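Local coordinates for Thg1-like uncharacterized protein (Bacillus thuringiensis, PDB 4KGM) that probably adds nucleotides in the 3'-to-5' direction to the 5' end of tRNA, as Thg1-like proteins do, using a polymerase palm-like domain that binds ATP and magnesium, at residues 71-74 / 75-78; 98-101 / 102-106; 109-112 / 113-116; 148-151 / 152-156; 228-231 / 232-236. All coordinates share one frame; numbering follows the deposited sequence.

Contact 1. Residues 71-74 / 75-78; sequences YHQS and DEIS. With MG (magnesium ion), chain G; MG (magnesium ion), chain H; ATP (adenosine-5'-triphosphate), chain E.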
loop_
_atom_site.group_PDB
_atom_site.type_symbol
_atom_site.label_atom_id
_atom_site.label_comp_id
_atom_site.label_asym_id
_atom_site.label_seq_id
_atom_site.Cartn_x
_atom_site.Cartn_y
_atom_site.Cartn_z
ATOM N N TYR A 71 1.433 -24.691 -9.454
ATOM C CA TYR A 71 0.660 -25.734 -8.792
ATOM C C TYR A 71 -0.833 -25.584 -9.063
ATOM O O TYR A 71 -1.414 -24.527 -8.815
ATOM C CB TYR A 71 0.920 -25.722 -7.284
ATOM C CG TYR A 71 0.021 -26.657 -6.509
ATOM C CD1 TYR A 71 0.267 -28.025 -6.483
ATOM C CD2 TYR A 71 -1.074 -26.175 -5.804
ATOM C CE1 TYR A 71 -0.554 -28.885 -5.777
ATOM C CE2 TYR A 71 -1.899 -27.026 -5.096
ATOM C CZ TYR A 71 -1.634 -28.381 -5.085
ATOM O OH TYR A 71 -2.453 -29.232 -4.379
ATOM N N HIS A 72 -1.452 -26.648 -9.569
ATOM C CA HIS A 72 -2.889 -26.627 -9.824
ATOM C C HIS A 72 -3.685 -27.499 -8.860
ATOM O O HIS A 72 -3.244 -28.577 -8.459
ATOM C CB HIS A 72 -3.213 -27.042 -11.258
ATOM C CG HIS A 72 -4.679 -27.230 -11.503
ATOM N ND1 HIS A 72 -5.267 -28.473 -11.595
ATOM C CD2 HIS A 72 -5.682 -26.330 -11.637
ATOM C CE1 HIS A 72 -6.565 -28.331 -11.795
ATOM N NE2 HIS A 72 -6.843 -27.041 -11.824
ATOM N N GLN A 73 -4.866 -27.010 -8.505
ATOM C CA GLN A 73 -5.830 -27.753 -7.709
ATOM C C GLN A 73 -7.188 -27.077 -7.851
ATOM O O GLN A 73 -7.286 -25.856 -7.738
ATOM C CB GLN A 73 -5.401 -27.799 -6.243
ATOM C CG GLN A 73 -6.552 -27.963 -5.271
ATOM C CD GLN A 73 -6.920 -26.666 -4.584
ATOM O OE1 GLN A 73 -8.042 -26.178 -4.712
ATOM N NE2 GLN A 73 -5.973 -26.101 -3.842
ATOM N N SER A 74 -8.224 -27.872 -8.112
ATOM C CA SER A 74 -9.570 -27.349 -8.339
ATOM C C SER A 74 -9.580 -26.264 -9.415
ATOM O O SER A 74 -9.194 -26.506 -10.558
ATOM C CB SER A 74 -10.173 -26.806 -7.039
ATOM O OG SER A 74 -10.104 -27.766 -6.000
ATOM N N ASP A 75 -10.008 -25.065 -9.036
ATOM C CA ASP A 75 -10.080 -23.950 -9.973
ATOM C C ASP A 75 -9.044 -22.873 -9.656
ATOM O O ASP A 75 -9.187 -21.724 -10.075
ATOM C CB ASP A 75 -11.480 -23.334 -9.964
ATOM C CG ASP A 75 -11.807 -22.653 -8.651
ATOM O OD1 ASP A 75 -11.282 -23.093 -7.606
ATOM O OD2 ASP A 75 -12.585 -21.676 -8.666
ATOM N N GLU A 76 -8.004 -23.243 -8.917
ATOM C CA GLU A 76 -6.980 -22.281 -8.536
ATOM C C GLU A 76 -5.614 -22.628 -9.119
ATOM O O GLU A 76 -5.300 -23.798 -9.346
ATOM C CB GLU A 76 -6.889 -22.145 -7.016
ATOM C CG GLU A 76 -6.077 -23.235 -6.344
ATOM C CD GLU A 76 -5.834 -22.957 -4.878
ATOM O OE1 GLU A 76 -6.683 -22.289 -4.250
ATOM O OE2 GLU A 76 -4.789 -23.398 -4.358
ATOM N N ILE A 77 -4.811 -21.597 -9.365
ATOM C CA ILE A 77 -3.472 -21.767 -9.913
ATOM C C ILE A 77 -2.466 -20.904 -9.155
ATOM O O ILE A 77 -2.534 -19.676 -9.200
ATOM C CB ILE A 77 -3.421 -21.387 -11.407
ATOM C CG1 ILE A 77 -4.303 -22.324 -12.234
ATOM C CG2 ILE A 77 -1.994 -21.424 -11.919
ATOM C CD1 ILE A 77 -4.265 -22.036 -13.718
ATOM N N SER A 78 -1.541 -21.551 -8.453
ATOM C CA SER A 78 -0.488 -20.840 -7.738
ATOM C C SER A 78 0.814 -20.883 -8.526
ATOM O O SER A 78 1.204 -21.933 -9.035
ATOM C CB SER A 78 -0.277 -21.427 -6.342
ATOM O OG SER A 78 -1.371 -21.137 -5.492
HETATM MG MG MG G . -13.240 -19.940 -7.617
HETATM MG MG MG H . -11.405 -21.797 -5.651
HETATM P PG ATP E . -15.684 -17.733 -6.255
HETATM O O1G ATP E . -15.653 -17.796 -4.747
HETATM O O2G ATP E . -16.285 -16.467 -6.821
HETATM O O3G ATP E . -14.384 -18.136 -6.907
HETATM P PB ATP E . -16.326 -20.428 -6.824
HETATM O O1B ATP E . -15.214 -20.538 -7.840
HETATM O O2B ATP E . -17.591 -21.223 -7.036
HETATM O O3B ATP E . -16.746 -18.880 -6.661
HETATM P PA ATP E . -14.702 -22.011 -5.214
HETATM O O1A ATP E . -14.615 -22.408 -3.760
HETATM O O2A ATP E . -13.457 -21.632 -5.979
HETATM O O3A ATP E . -15.763 -20.812 -5.365
HETATM O "O5'" ATP E . -15.457 -23.174 -6.034
HETATM C "C5'" ATP E . -14.736 -24.054 -6.894
HETATM C "C4'" ATP E . -15.728 -24.932 -7.648
HETATM O "O4'" ATP E . -15.132 -25.485 -8.823
HETATM C "C3'" ATP E . -16.208 -26.098 -6.797
HETATM O "O3'" ATP E . -17.586 -25.917 -6.459
HETATM C "C2'" ATP E . -16.043 -27.333 -7.662
HETATM O "O2'" ATP E . -17.284 -28.039 -7.760
HETATM C "C1'" ATP E . -15.616 -26.814 -9.026
HETATM N N9 ATP E . -14.562 -27.678 -9.619
HETATM C C8 ATP E . -13.237 -27.577 -9.403
HETATM N N7 ATP E . -12.554 -28.521 -10.101
HETATM C C5 ATP E . -13.454 -29.248 -10.787
HETATM C C6 ATP E . -13.411 -30.398 -11.720
HETATM N N6 ATP E . -12.235 -30.975 -12.070
HETATM N N1 ATP E . -14.585 -30.852 -12.212
HETATM C C2 ATP E . -15.759 -30.288 -11.873
HETATM N N3 ATP E . -15.873 -29.244 -11.033
HETATM C C4 ATP E . -14.776 -28.689 -10.466
HETATM O O HOH W 1 -2.838 -23.369 -6.067
HETATM O O HOH W 2 -10.801 -21.172 -3.887
#
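Q73 and E76 lean against each other on one face of a two-stranded hairpin, amide and carboxylate planes turned 39° apart, with Q73 NE2 3.0 Å from E76 OE2. E76 CG stands between its backbone N and carbonyl carbon (chi1 81°), which lifts the extended chain over the Q73 carbonyl oxygen. At the oxygen end of the amide, S74 OG donates to a lone pair of Q73 OE1 and helps fix its rotation. The firm charge partner of E76 is R147, a salt bridge through OE1. A water joins E76 OE2 to S78 OG, which also hydrogen-bonds Y143. Backbone bonds pair Y71 with S78, Y71 N reaching S78 O at 2.8 Å, and the type II' turn from Q73 to E76 closes the hairpin. At its tip D75 splits its carboxylate between two magnesium ions: OD2 binds one at 2.1 Å, OD1 the other at 2.4 Å. Both ions hold ATP O2A, the two-metal arrangement of palm-type polymerases, and D30 shares them. On the opposite face H72 brings its ring edge to I77 CG1 and stacks on F53. Helix 47-63 packs against H72 and I77, helix 140-160 against Y71 and Q73, while strands 25-31 and 200-206 flank the hairpin.

Contact 2. Residues 98-101 / 102-106; sequences QKIA and SVSAS. With PO4 (phosphate ion), chain J.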
loop_
_atom_site.group_PDB
_atom_site.type_symbol
_atom_site.label_atom_id
_atom_site.label_comp_id
_atom_site.label_asym_id
_atom_site.label_seq_id
_atom_site.Cartn_x
_atom_site.Cartn_y
_atom_site.Cartn_z
ATOM N N GLN A 98 -0.341 -4.475 -9.245
ATOM C CA GLN A 98 -1.565 -4.542 -10.043
ATOM C C GLN A 98 -1.341 -5.129 -11.431
ATOM O O GLN A 98 -2.249 -5.721 -12.013
ATOM C CB GLN A 98 -2.220 -3.167 -10.163
ATOM C CG GLN A 98 -2.816 -2.643 -8.870
ATOM C CD GLN A 98 -3.744 -1.468 -9.100
ATOM O OE1 GLN A 98 -4.854 -1.632 -9.605
ATOM N NE2 GLN A 98 -3.292 -0.274 -8.734
ATOM N N LYS A 99 -0.136 -4.967 -11.962
ATOM C CA LYS A 99 0.167 -5.470 -13.293
ATOM C C LYS A 99 0.439 -6.973 -13.262
ATOM O O LYS A 99 -0.015 -7.709 -14.135
ATOM C CB LYS A 99 1.344 -4.708 -13.908
ATOM C CG LYS A 99 1.148 -4.372 -15.376
ATOM C CD LYS A 99 2.227 -3.439 -15.885
ATOM C CE LYS A 99 1.996 -3.075 -17.344
ATOM N NZ LYS A 99 3.055 -2.162 -17.855
ATOM N N ILE A 100 1.173 -7.425 -12.251
ATOM C CA ILE A 100 1.463 -8.846 -12.098
ATOM C C ILE A 100 0.179 -9.652 -11.905
ATOM O O ILE A 100 -0.005 -10.696 -12.527
ATOM C CB ILE A 100 2.416 -9.106 -10.914
ATOM C CG1 ILE A 100 3.821 -8.596 -11.237
ATOM C CG2 ILE A 100 2.476 -10.586 -10.585
ATOM C CD1 ILE A 100 4.807 -8.779 -10.102
ATOM N N ALA A 101 -0.711 -9.155 -11.053
ATOM C CA ALA A 101 -1.962 -9.851 -10.756
ATOM C C ALA A 101 -2.921 -9.880 -11.946
ATOM O O ALA A 101 -3.479 -10.924 -12.275
ATOM C CB ALA A 101 -2.641 -9.227 -9.540
ATOM N N SER A 102 -3.106 -8.732 -12.589
ATOM C CA SER A 102 -4.071 -8.617 -13.678
ATOM C C SER A 102 -3.629 -9.360 -14.939
ATOM O O SER A 102 -4.412 -10.094 -15.540
ATOM C CB SER A 102 -4.363 -7.146 -13.993
ATOM O OG SER A 102 -3.203 -6.477 -14.455
ATOM N N VAL A 103 -2.375 -9.167 -15.336
ATOM C CA VAL A 103 -1.846 -9.819 -16.532
ATOM C C VAL A 103 -1.824 -11.337 -16.367
ATOM O O VAL A 103 -2.067 -12.079 -17.322
ATOM C CB VAL A 103 -0.447 -9.275 -16.909
ATOM C CG1 VAL A 103 0.191 -10.106 -18.013
ATOM C CG2 VAL A 103 -0.551 -7.821 -17.337
ATOM N N SER A 104 -1.555 -11.796 -15.148
ATOM C CA SER A 104 -1.614 -13.222 -14.845
ATOM C C SER A 104 -3.031 -13.745 -15.047
ATOM O O SER A 104 -3.235 -14.796 -15.656
ATOM C CB SER A 104 -1.161 -13.498 -13.410
ATOM O OG SER A 104 0.211 -13.202 -13.245
ATOM N N ALA A 105 -4.006 -13.002 -14.531
ATOM C CA ALA A 105 -5.406 -13.382 -14.667
ATOM C C ALA A 105 -5.834 -13.308 -16.128
ATOM O O ALA A 105 -6.594 -14.149 -16.606
ATOM C CB ALA A 105 -6.286 -12.491 -13.804
ATOM N N SER A 106 -5.333 -12.300 -16.833
ATOM C CA SER A 106 -5.627 -12.135 -18.253
ATOM C C SER A 106 -5.087 -13.308 -19.063
ATOM O O SER A 106 -5.801 -13.882 -19.886
ATOM C CB SER A 106 -5.032 -10.826 -18.770
ATOM O OG SER A 106 -5.298 -10.647 -20.150
HETATM P P PO4 J . 3.004 1.644 -17.112
HETATM O O1 PO4 J . 3.824 2.238 -18.233
HETATM O O2 PO4 J . 2.106 2.712 -16.532
HETATM O O3 PO4 J . 2.160 0.510 -17.646
HETATM O O4 PO4 J . 3.929 1.112 -16.043
#
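S102 OG and S104 OG each turn back on the helix and donate to the carbonyl oxygen four residues earlier. S102 OG meets a lone pair of Q98 O at 2.7 Å, in the carbonyl plane, while S102 N reaches the same oxygen from above that plane. S104 OG reaches I100 O at 2.6 Å nearly along the C=O axis, and S104 N again comes from above. Both oxygens are thus gripped twice, by an amide and a hydroxyl. Different torsions serve the two serines: S102 OG sits between its backbone N and carbonyl carbon (chi1 63°), whereas S104 OG lies opposite its carbonyl carbon (chi1 -66°). V103 CG2 rests 3.2 Å from K99 O, beside the backbone bond. K99 runs out extended, and its NZ donates to a phosphate oxygen, O3, at 2.8 Å; R16 of the same chain and R131 of the second subunit hold the same ion, probably a crystallisation solute. Further out, S102 OG also bonds G130 N of the second subunit, and Q98 OE1 bonds A132 N there. This turn of helix 97-119 lies between two neighbours: I100 and S104 pack on strand 25-31 of their own sheet, while Q98, A101 and S106 face the second subunit.

Contact 3. Residues 109-112 / 113-116; sequences TAKF and NEVM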
loop_
_atom_site.group_PDB
_atom_site.type_symbol
_atom_site.label_atom_id
_atom_site.label_comp_id
_atom_site.label_asym_id
_atom_site.label_seq_id
_atom_site.Cartn_x
_atom_site.Cartn_y
_atom_site.Cartn_z
ATOM N N THR A 109 -7.037 -16.371 -18.340
ATOM C CA THR A 109 -8.331 -16.241 -18.998
ATOM C C THR A 109 -8.255 -16.557 -20.491
ATOM O O THR A 109 -9.105 -17.270 -21.027
ATOM C CB THR A 109 -8.902 -14.824 -18.810
ATOM O OG1 THR A 109 -9.074 -14.559 -17.412
ATOM C CG2 THR A 109 -10.240 -14.683 -19.514
ATOM N N ALA A 110 -7.230 -16.030 -21.156
ATOM C CA ALA A 110 -7.083 -16.194 -22.601
ATOM C C ALA A 110 -6.894 -17.655 -23.005
ATOM O O ALA A 110 -7.614 -18.172 -23.861
ATOM C CB ALA A 110 -5.929 -15.343 -23.118
ATOM N N LYS A 111 -5.923 -18.316 -22.385
ATOM C CA LYS A 111 -5.606 -19.697 -22.721
ATOM C C LYS A 111 -6.736 -20.652 -22.349
ATOM O O LYS A 111 -7.112 -21.513 -23.147
ATOM C CB LYS A 111 -4.296 -20.128 -22.052
ATOM C CG LYS A 111 -3.908 -21.587 -22.287
ATOM C CD LYS A 111 -3.882 -21.944 -23.771
ATOM C CE LYS A 111 -2.868 -21.113 -24.542
ATOM N NZ LYS A 111 -2.922 -21.383 -26.007
ATOM N N PHE A 112 -7.275 -20.489 -21.145
ATOM C CA PHE A 112 -8.319 -21.376 -20.638
ATOM C C PHE A 112 -9.559 -21.358 -21.526
ATOM O O PHE A 112 -10.046 -22.410 -21.944
ATOM C CB PHE A 112 -8.695 -20.997 -19.204
ATOM C CG PHE A 112 -9.597 -21.988 -18.531
ATOM C CD1 PHE A 112 -9.069 -23.079 -17.860
ATOM C CD2 PHE A 112 -10.974 -21.827 -18.559
ATOM C CE1 PHE A 112 -9.896 -23.992 -17.237
ATOM C CE2 PHE A 112 -11.804 -22.738 -17.937
ATOM C CZ PHE A 112 -11.264 -23.820 -17.275
ATOM N N ASN A 113 -10.067 -20.163 -21.810
ATOM C CA ASN A 113 -11.230 -20.017 -22.675
ATOM C C ASN A 113 -10.995 -20.604 -24.065
ATOM O O ASN A 113 -11.879 -21.251 -24.624
ATOM C CB ASN A 113 -11.649 -18.548 -22.778
ATOM C CG ASN A 113 -12.514 -18.105 -21.612
ATOM O OD1 ASN A 113 -13.441 -18.808 -21.207
ATOM N ND2 ASN A 113 -12.214 -16.931 -21.065
ATOM N N GLU A 114 -9.802 -20.383 -24.611
ATOM C CA GLU A 114 -9.449 -20.907 -25.928
ATOM C C GLU A 114 -9.535 -22.430 -25.981
ATOM O O GLU A 114 -10.186 -22.995 -26.859
ATOM C CB GLU A 114 -8.041 -20.464 -26.329
ATOM C CG GLU A 114 -7.497 -21.200 -27.548
ATOM C CD GLU A 114 -6.060 -20.834 -27.869
ATOM O OE1 GLU A 114 -5.846 -19.923 -28.698
ATOM O OE2 GLU A 114 -5.143 -21.462 -27.298
ATOM N N VAL A 115 -8.868 -23.083 -25.035
ATOM C CA VAL A 115 -8.835 -24.539 -24.975
ATOM C C VAL A 115 -10.216 -25.128 -24.699
ATOM O O VAL A 115 -10.621 -26.110 -25.324
ATOM C CB VAL A 115 -7.842 -25.029 -23.896
ATOM C CG1 VAL A 115 -7.989 -26.528 -23.664
ATOM C CG2 VAL A 115 -6.417 -24.681 -24.294
ATOM N N MET A 116 -10.941 -24.516 -23.772
ATOM C CA MET A 116 -12.234 -25.039 -23.351
ATOM C C MET A 116 -13.287 -24.941 -24.455
ATOM O O MET A 116 -14.222 -25.739 -24.499
ATOM C CB MET A 116 -12.716 -24.321 -22.090
ATOM C CG MET A 116 -13.551 -25.193 -21.176
ATOM S SD MET A 116 -12.620 -26.585 -20.503
ATOM C CE MET A 116 -13.936 -27.506 -19.715
#
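F112 and M116, one turn apart on helix 97-119, form a Met-aromatic contact on its buried side. M116 SD lies 5.0 Å from the centroid of the F112 ring, 32° off the ring normal, and M116 CG approaches F112 CE2 at 4.4 Å. F112 is hemmed in further by F53 of helix 47-63 and meets F128 edge-to-face, while L49 and Y37 touch both F112 and M116. T109 and N113 lie side by side, pointing the same way, with T109 CG2 3.4 Å from N113 ND2; both pack on A110 of the second subunit, and N113 OD1 takes the backbone N of A126. The other flank is more open and is charged. Bends at chi2 (53°) and chi3 turn the K111 chain along the helix, its CD passing 3.8 Å from V115 CG2 and its NZ coming round to E114. E114 OE1 pairs with R117 of the second subunit, leaving the other oxygen to K111. In that salt bridge K111 NZ meets E114 OE2 on its syn side at 2.6 Å, 23° out of the carboxylate plane.

Contact 4. Residues 148-151 / 152-156; sequences QQDA and SKNSI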
loop_
_atom_site.group_PDB
_atom_site.type_symbol
_atom_site.label_atom_id
_atom_site.label_comp_id
_atom_site.label_asym_id
_atom_site.label_seq_id
_atom_site.Cartn_x
_atom_site.Cartn_y
_atom_site.Cartn_z
ATOM N N GLN A 148 -1.642 -27.906 -0.693
ATOM C CA GLN A 148 -1.918 -29.331 -0.834
ATOM C C GLN A 148 -2.868 -29.827 0.254
ATOM O O GLN A 148 -3.687 -30.713 0.015
ATOM C CB GLN A 148 -0.623 -30.146 -0.811
ATOM C CG GLN A 148 0.091 -30.225 -2.150
ATOM C CD GLN A 148 1.246 -31.207 -2.132
ATOM O OE1 GLN A 148 1.749 -31.573 -1.069
ATOM N NE2 GLN A 148 1.670 -31.644 -3.313
ATOM N N GLN A 149 -2.751 -29.256 1.448
ATOM C CA GLN A 149 -3.644 -29.606 2.547
ATOM C C GLN A 149 -5.051 -29.081 2.281
ATOM O O GLN A 149 -6.035 -29.636 2.769
ATOM C CB GLN A 149 -3.108 -29.074 3.879
ATOM C CG GLN A 149 -1.858 -29.792 4.373
ATOM C CD GLN A 149 -1.290 -29.184 5.643
ATOM O OE1 GLN A 149 -1.908 -28.320 6.266
ATOM N NE2 GLN A 149 -0.101 -29.634 6.032
ATOM N N ASP A 150 -5.138 -28.008 1.504
ATOM C CA ASP A 150 -6.424 -27.465 1.089
ATOM C C ASP A 150 -6.929 -28.232 -0.129
ATOM O O ASP A 150 -8.121 -28.214 -0.441
ATOM C CB ASP A 150 -6.299 -25.975 0.767
ATOM C CG ASP A 150 -7.630 -25.342 0.409
ATOM O OD1 ASP A 150 -7.954 -25.277 -0.796
ATOM O OD2 ASP A 150 -8.355 -24.912 1.332
ATOM N N ALA A 151 -6.007 -28.905 -0.811
ATOM C CA ALA A 151 -6.347 -29.717 -1.972
ATOM C C ALA A 151 -7.021 -31.018 -1.548
ATOM O O ALA A 151 -8.012 -31.436 -2.144
ATOM C CB ALA A 151 -5.102 -30.013 -2.791
ATOM N N SER A 152 -6.474 -31.651 -0.515
ATOM C CA SER A 152 -6.991 -32.925 -0.028
ATOM C C SER A 152 -8.349 -32.768 0.649
ATOM O O SER A 152 -9.242 -33.592 0.456
ATOM C CB SER A 152 -5.993 -33.579 0.932
ATOM O OG SER A 152 -4.772 -33.876 0.275
ATOM N N LYS A 153 -8.502 -31.709 1.437
ATOM C CA LYS A 153 -9.758 -31.461 2.134
ATOM C C LYS A 153 -10.878 -31.157 1.142
ATOM O O LYS A 153 -12.033 -31.519 1.365
ATOM C CB LYS A 153 -9.606 -30.319 3.143
ATOM C CG LYS A 153 -10.803 -30.149 4.068
ATOM C CD LYS A 153 -10.525 -29.132 5.163
ATOM C CE LYS A 153 -10.276 -27.746 4.590
ATOM N NZ LYS A 153 -10.043 -26.737 5.662
ATOM N N ASN A 154 -10.528 -30.494 0.045
ATOM C CA ASN A 154 -11.481 -30.237 -1.028
ATOM C C ASN A 154 -11.737 -31.489 -1.858
ATOM O O ASN A 154 -12.841 -31.699 -2.356
ATOM C CB ASN A 154 -10.987 -29.105 -1.934
ATOM C CG ASN A 154 -11.212 -27.733 -1.330
ATOM O OD1 ASN A 154 -12.240 -27.479 -0.702
ATOM N ND2 ASN A 154 -10.249 -26.839 -1.519
ATOM N N SER A 155 -10.705 -32.315 -1.997
ATOM C CA SER A 155 -10.793 -33.542 -2.780
ATOM C C SER A 155 -11.789 -34.528 -2.175
ATOM O O SER A 155 -12.640 -35.074 -2.877
ATOM C CB SER A 155 -9.418 -34.197 -2.889
ATOM O OG SER A 155 -9.461 -35.332 -3.734
ATOM N N ILE A 156 -11.669 -34.751 -0.869
ATOM C CA ILE A 156 -12.557 -35.662 -0.155
ATOM C C ILE A 156 -13.999 -35.164 -0.191
ATOM O O ILE A 156 -14.928 -35.943 -0.407
ATOM C CB ILE A 156 -12.113 -35.850 1.310
ATOM C CG1 ILE A 156 -10.686 -36.398 1.367
ATOM C CG2 ILE A 156 -13.066 -36.778 2.046
ATOM C CD1 ILE A 156 -10.194 -36.676 2.770
#
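D150 CG lies anti to its backbone N (chi1 -177°) and N154 CG opposite its carbonyl carbon (chi1 -78°), and these two settings bring the carboxylate and the amide together one helical turn apart. N154 ND2 ends 2.9 Å from D150 OD1 and 2.8 Å from D150 O, but the angles are poor for hydrogen bonds to either. The two planes stand 83° apart, nearly perpendicular. The backbone bond N154 N to D150 O is weak as well, at 3.4 Å. This is the middle of helix 140-160, which packs against the palm-like sheet. A151 touches Y71 and Q73 of strand 67-73, D150 touches Q73, and N154 comes within about 6 Å of the bound ATP, measured to its side chain. On another side S152 N bonds Q148 O at 3.0 Å, and S152 OG bonds K197 O. S155 OG bonds Q196 O and W189 NE1, while its backbone N reaches A151 O at 2.8 Å. Q148 spends both ends of its amide on the chain near the C-terminus, OE1 on I226 N and NE2 on P224 O.

Contact 5. Residues 228-231 / 232-236; sequences KDRE and YVEQF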
loop_
_atom_site.group_PDB
_atom_site.type_symbol
_atom_site.label_atom_id
_atom_site.label_comp_id
_atom_site.label_asym_id
_atom_site.label_seq_id
_atom_site.Cartn_x
_atom_site.Cartn_y
_atom_site.Cartn_z
ATOM N N LYS A 228 6.434 -34.098 2.776
ATOM C CA LYS A 228 7.330 -35.243 2.886
ATOM C C LYS A 228 8.498 -35.132 1.907
ATOM O O LYS A 228 9.364 -36.003 1.858
ATOM C CB LYS A 228 6.564 -36.549 2.657
ATOM N N ASP A 229 8.512 -34.055 1.127
ATOM C CA ASP A 229 9.598 -33.798 0.184
ATOM C C ASP A 229 9.702 -32.303 -0.102
ATOM O O ASP A 229 9.279 -31.827 -1.155
ATOM C CB ASP A 229 9.386 -34.581 -1.115
ATOM C CG ASP A 229 10.577 -34.491 -2.051
ATOM O OD1 ASP A 229 11.694 -34.212 -1.567
ATOM O OD2 ASP A 229 10.398 -34.704 -3.268
ATOM N N ARG A 230 10.273 -31.570 0.847
ATOM C CA ARG A 230 10.322 -30.114 0.778
ATOM C C ARG A 230 11.308 -29.593 -0.265
ATOM O O ARG A 230 11.147 -28.485 -0.779
ATOM C CB ARG A 230 10.642 -29.532 2.157
ATOM C CG ARG A 230 9.559 -29.790 3.193
ATOM C CD ARG A 230 10.035 -29.440 4.590
ATOM N NE ARG A 230 10.469 -28.052 4.682
ATOM C CZ ARG A 230 9.682 -27.046 5.050
ATOM N NH1 ARG A 230 8.414 -27.277 5.365
ATOM N NH2 ARG A 230 10.164 -25.812 5.104
ATOM N N GLU A 231 12.321 -30.394 -0.582
ATOM C CA GLU A 231 13.326 -30.004 -1.569
ATOM C C GLU A 231 12.717 -29.913 -2.971
ATOM O O GLU A 231 13.268 -29.257 -3.855
ATOM C CB GLU A 231 14.515 -30.973 -1.543
ATOM C CG GLU A 231 15.636 -30.661 -2.538
ATOM C CD GLU A 231 16.292 -29.308 -2.304
ATOM O OE1 GLU A 231 16.873 -28.759 -3.265
ATOM O OE2 GLU A 231 16.237 -28.796 -1.165
ATOM N N TYR A 232 11.574 -30.564 -3.159
ATOM C CA TYR A 232 10.843 -30.500 -4.421
ATOM C C TYR A 232 10.484 -29.058 -4.767
ATOM O O TYR A 232 10.465 -28.674 -5.938
ATOM C CB TYR A 232 9.576 -31.353 -4.341
ATOM C CG TYR A 232 8.766 -31.389 -5.619
ATOM C CD1 TYR A 232 9.104 -32.251 -6.655
ATOM C CD2 TYR A 232 7.655 -30.571 -5.785
ATOM C CE1 TYR A 232 8.365 -32.291 -7.821
ATOM C CE2 TYR A 232 6.910 -30.605 -6.948
ATOM C CZ TYR A 232 7.268 -31.468 -7.961
ATOM O OH TYR A 232 6.532 -31.506 -9.122
ATOM N N VAL A 233 10.204 -28.262 -3.739
ATOM C CA VAL A 233 9.915 -26.845 -3.917
ATOM C C VAL A 233 11.162 -25.999 -3.662
ATOM O O VAL A 233 11.486 -25.100 -4.439
ATOM C CB VAL A 233 8.783 -26.378 -2.979
ATOM C CG1 VAL A 233 8.619 -24.867 -3.049
ATOM C CG2 VAL A 233 7.480 -27.081 -3.328
ATOM N N GLU A 234 11.867 -26.308 -2.578
ATOM C CA GLU A 234 13.017 -25.519 -2.143
ATOM C C GLU A 234 14.175 -25.507 -3.140
ATOM O O GLU A 234 15.082 -24.679 -3.030
ATOM C CB GLU A 234 13.499 -25.982 -0.765
ATOM C CG GLU A 234 12.507 -25.688 0.350
ATOM C CD GLU A 234 13.060 -25.993 1.727
ATOM O OE1 GLU A 234 14.036 -26.767 1.816
ATOM O OE2 GLU A 234 12.519 -25.456 2.718
ATOM N N GLN A 235 14.141 -26.414 -4.111
ATOM C CA GLN A 235 15.153 -26.451 -5.162
ATOM C C GLN A 235 15.097 -25.194 -6.022
ATOM O O GLN A 235 16.078 -24.829 -6.672
ATOM C CB GLN A 235 14.967 -27.686 -6.046
ATOM C CG GLN A 235 13.597 -27.774 -6.700
ATOM C CD GLN A 235 13.475 -28.945 -7.656
ATOM O OE1 GLN A 235 14.423 -29.284 -8.366
ATOM N NE2 GLN A 235 12.304 -29.571 -7.678
ATOM N N PHE A 236 13.940 -24.539 -6.028
ATOM C CA PHE A 236 13.753 -23.323 -6.808
ATOM C C PHE A 236 13.873 -22.089 -5.917
ATOM O O PHE A 236 13.991 -20.967 -6.408
ATOM C CB PHE A 236 12.384 -23.330 -7.495
ATOM C CG PHE A 236 12.133 -24.544 -8.348
ATOM C CD1 PHE A 236 12.820 -24.728 -9.536
ATOM C CD2 PHE A 236 11.195 -25.490 -7.970
ATOM C CE1 PHE A 236 12.586 -25.839 -10.325
ATOM C CE2 PHE A 236 10.955 -26.604 -8.755
ATOM C CZ PHE A 236 11.651 -26.778 -9.932
HETATM O O HOH W 3 13.389 -27.487 4.349
#
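E234 reaches back along the first turn of helix 231-237 to R230. Its CB lies 3.4 Å from R230 O, and CG settles nearer that oxygen, which accepts E234 N at 2.9 Å and V233 N. CG points opposite the carbonyl carbon (chi1 -67°), and the extended chain carries the carboxylate outward, CD already 4.0 Å from R230 O. There E234 OE2 meets R230 NH2 at 3.4 Å in a salt bridge whose hydrogen bond is weak, the two planes turned 89° apart. A water in the guanidinium plane accepts from R230 NE at 3.0 Å and gives a weak bond to E234 OE1. E231 crosses E234 at about a right angle, its OE2 3.9 Å from E234 CB. At the start of the turn, Y232 CB rests 3.2 Å from D229 O, its ring directed toward L69 and I203 of the sheet, R230 touching helix 140-160. With E231 OE2 only 4.2 Å from E234 OE1, the two carboxylates probably repel, and R230 would offset part of that charge.

In the fold
Contact 1 lies at the heart of the chain, its centre about 3 Å from the chain's own, and it alone holds metal ligands; contacts 2 to 4 are turns of helices, and contact 5 is the entry from a loop into one. Contacts 2 and 3, also buried, share helix 97-119 and both face the second subunit, the first through serine hydroxyls on backbone oxygens, the second through an aromatic-sulfur cluster with a charged flank. Contact 4, on helix 140-160, touches contact 1 directly and is only partly buried. Contact 5 is a surface contact where charge and water dominate. Contacts 3 and 5, with centres about 30 Å apart, lie on opposite sides of the chain's centre.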